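Local coordinates for ribonucleoside triphosphate reductase (Lactobacillus leichmannii, PDB 1L1L), which reduces ribonucleoside triphosphates to 2'-deoxyribonucleotides with the help of a B12 cofactor, as an allosterically regulated monomer, at residues A123-K128 against R169-Q174. Numbering follows the deposited sequence.
Sequences AIRPQK and RSNISQ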
# COMPACT_ATOMS: atom_id res chain seq x y z
N ALA A 123 -1.74 -6.98 -15.35
CA ALA A 123 -0.80 -7.65 -16.25
C ALA A 123 -0.46 -6.70 -17.42
O ALA A 123 -1.35 -6.12 -18.03
CB ALA A 123 -1.42 -8.95 -16.79
N ILE A 124 0.83 -6.55 -17.72
CA ILE A 124 1.24 -5.67 -18.81
C ILE A 124 1.19 -6.40 -20.14
O ILE A 124 2.21 -6.84 -20.66
CB ILE A 124 2.68 -5.11 -18.60
CG1 ILE A 124 2.80 -4.43 -17.24
CG2 ILE A 124 2.99 -4.07 -19.68
CD1 ILE A 124 1.75 -3.36 -16.99
N ARG A 125 -0.03 -6.54 -20.66
CA ARG A 125 -0.28 -7.17 -21.95
C ARG A 125 -1.43 -6.40 -22.60
O ARG A 125 -2.32 -5.90 -21.90
CB ARG A 125 -0.69 -8.63 -21.78
CG ARG A 125 -1.94 -8.84 -20.94
CD ARG A 125 -2.45 -10.26 -21.09
NE ARG A 125 -3.47 -10.62 -20.10
CZ ARG A 125 -3.20 -11.15 -18.90
NH1 ARG A 125 -1.94 -11.40 -18.55
NH2 ARG A 125 -4.19 -11.44 -18.07
N PRO A 126 -1.43 -6.30 -23.94
CA PRO A 126 -2.52 -5.57 -24.59
C PRO A 126 -3.87 -6.09 -24.10
O PRO A 126 -4.06 -7.30 -23.96
CB PRO A 126 -2.28 -5.85 -26.07
CG PRO A 126 -0.76 -5.93 -26.13
CD PRO A 126 -0.44 -6.78 -24.93
N GLN A 127 -4.78 -5.18 -23.80
CA GLN A 127 -6.10 -5.56 -23.31
C GLN A 127 -7.14 -4.55 -23.78
O GLN A 127 -6.80 -3.44 -24.20
CB GLN A 127 -6.13 -5.57 -21.77
CG GLN A 127 -5.24 -6.59 -21.11
CD GLN A 127 -5.27 -6.47 -19.59
OE1 GLN A 127 -6.34 -6.49 -18.98
NE2 GLN A 127 -4.10 -6.35 -18.98
N LYS A 128 -8.41 -4.93 -23.67
CA LYS A 128 -9.50 -4.04 -24.05
C LYS A 128 -9.82 -3.17 -22.84
O LYS A 128 -9.68 -3.61 -21.69
CB LYS A 128 -10.75 -4.85 -24.42
CG LYS A 128 -11.32 -5.64 -23.26
CD LYS A 128 -12.56 -6.41 -23.65
CE LYS A 128 -13.15 -7.14 -22.44
NZ LYS A 128 -14.37 -7.93 -22.79
N ARG A 169 7.72 -12.74 -19.19
CA ARG A 169 7.99 -12.84 -20.62
C ARG A 169 6.68 -13.11 -21.36
O ARG A 169 6.41 -12.51 -22.40
CB ARG A 169 9.01 -13.95 -20.91
CG ARG A 169 10.46 -13.59 -20.56
CD ARG A 169 11.41 -14.74 -20.94
NE ARG A 169 12.81 -14.51 -20.57
CZ ARG A 169 13.64 -13.66 -21.18
NH1 ARG A 169 13.22 -12.93 -22.21
NH2 ARG A 169 14.90 -13.55 -20.78
N SER A 170 5.85 -13.97 -20.79
CA SER A 170 4.57 -14.32 -21.40
C SER A 170 3.68 -13.12 -21.73
O SER A 170 2.88 -13.19 -22.66
CB SER A 170 3.80 -15.28 -20.50
OG SER A 170 3.47 -14.66 -19.27
N ASN A 171 3.79 -12.04 -20.96
CA ASN A 171 2.97 -10.87 -21.27
C ASN A 171 3.70 -9.99 -22.28
O ASN A 171 3.11 -9.51 -23.24
CB ASN A 171 2.65 -10.04 -20.00
CG ASN A 171 1.75 -10.77 -19.01
OD1 ASN A 171 0.74 -11.37 -19.39
ND2 ASN A 171 2.10 -10.71 -17.73
N ILE A 172 4.99 -9.77 -22.07
CA ILE A 172 5.74 -8.93 -22.99
C ILE A 172 5.69 -9.45 -24.43
O ILE A 172 5.64 -8.67 -25.37
CB ILE A 172 7.22 -8.79 -22.56
CG1 ILE A 172 7.29 -8.14 -21.17
CG2 ILE A 172 7.98 -7.93 -23.56
CD1 ILE A 172 6.56 -6.82 -21.08
N SER A 173 5.67 -10.78 -24.59
CA SER A 173 5.63 -11.36 -25.94
C SER A 173 4.29 -11.07 -26.62
O SER A 173 4.18 -11.16 -27.84
CB SER A 173 5.85 -12.88 -25.88
OG SER A 173 4.70 -13.57 -25.41
N GLN A 174 3.29 -10.72 -25.82
CA GLN A 174 1.96 -10.42 -26.36
C GLN A 174 1.89 -9.02 -26.96
O GLN A 174 0.94 -8.68 -27.65
CB GLN A 174 0.90 -10.57 -25.28
CG GLN A 174 0.71 -11.99 -24.79
CD GLN A 174 -0.49 -12.12 -23.87
OE1 GLN A 174 -1.61 -11.80 -24.26
NE2 GLN A 174 -0.26 -12.60 -22.65
O HOH W 1 -2.95 -9.59 -24.98
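Arg125 and Asn171 meet in a polar loop-to-helix contact at the ends of two neighbouring parallel strands, 119-123 and 162-166, where the chain leaves one as a turn and the other as the short helix 169-172. Arg125 NH1 donates to Asn171 OD1 at 2.8 Å. The acceptor lies in the guanidinium plane, whereas the donor is tilted 33° from the amide's carbonyl plane; the bond is also bent at the hydrogen, with an N-H...O angle of 141°. The other terminal nitrogen, NH2, forms a salt bridge with Glu403, so both have a partner. With chi1 at 59°, Arg125 sets off between its own N and carbonyl carbon, then runs extended alongside Gln174. The amide of Gln174 is almost parallel to the guanidinium, but it is CD of Arg125 that it touches, 3.6 Å from NE2. That same NE2 bonds back to Ser170 O, four residues earlier, while OE1 accepts from a water that also donates to Pro126 O. CG of Pro126 rests 3.6 Å from Gln174 O. Ile124 O, buried without a partner, faces CB of Asn171 at 3.3 Å. Ile124, at the centre of an inverse gamma turn, sends its side chain away to helix 298-313, which Ile172 also touches. Such packing between loops after adjacent parallel strands is consistent with the ten-stranded alpha-beta barrel of ribonucleotide reductases, to which both strands probably belong.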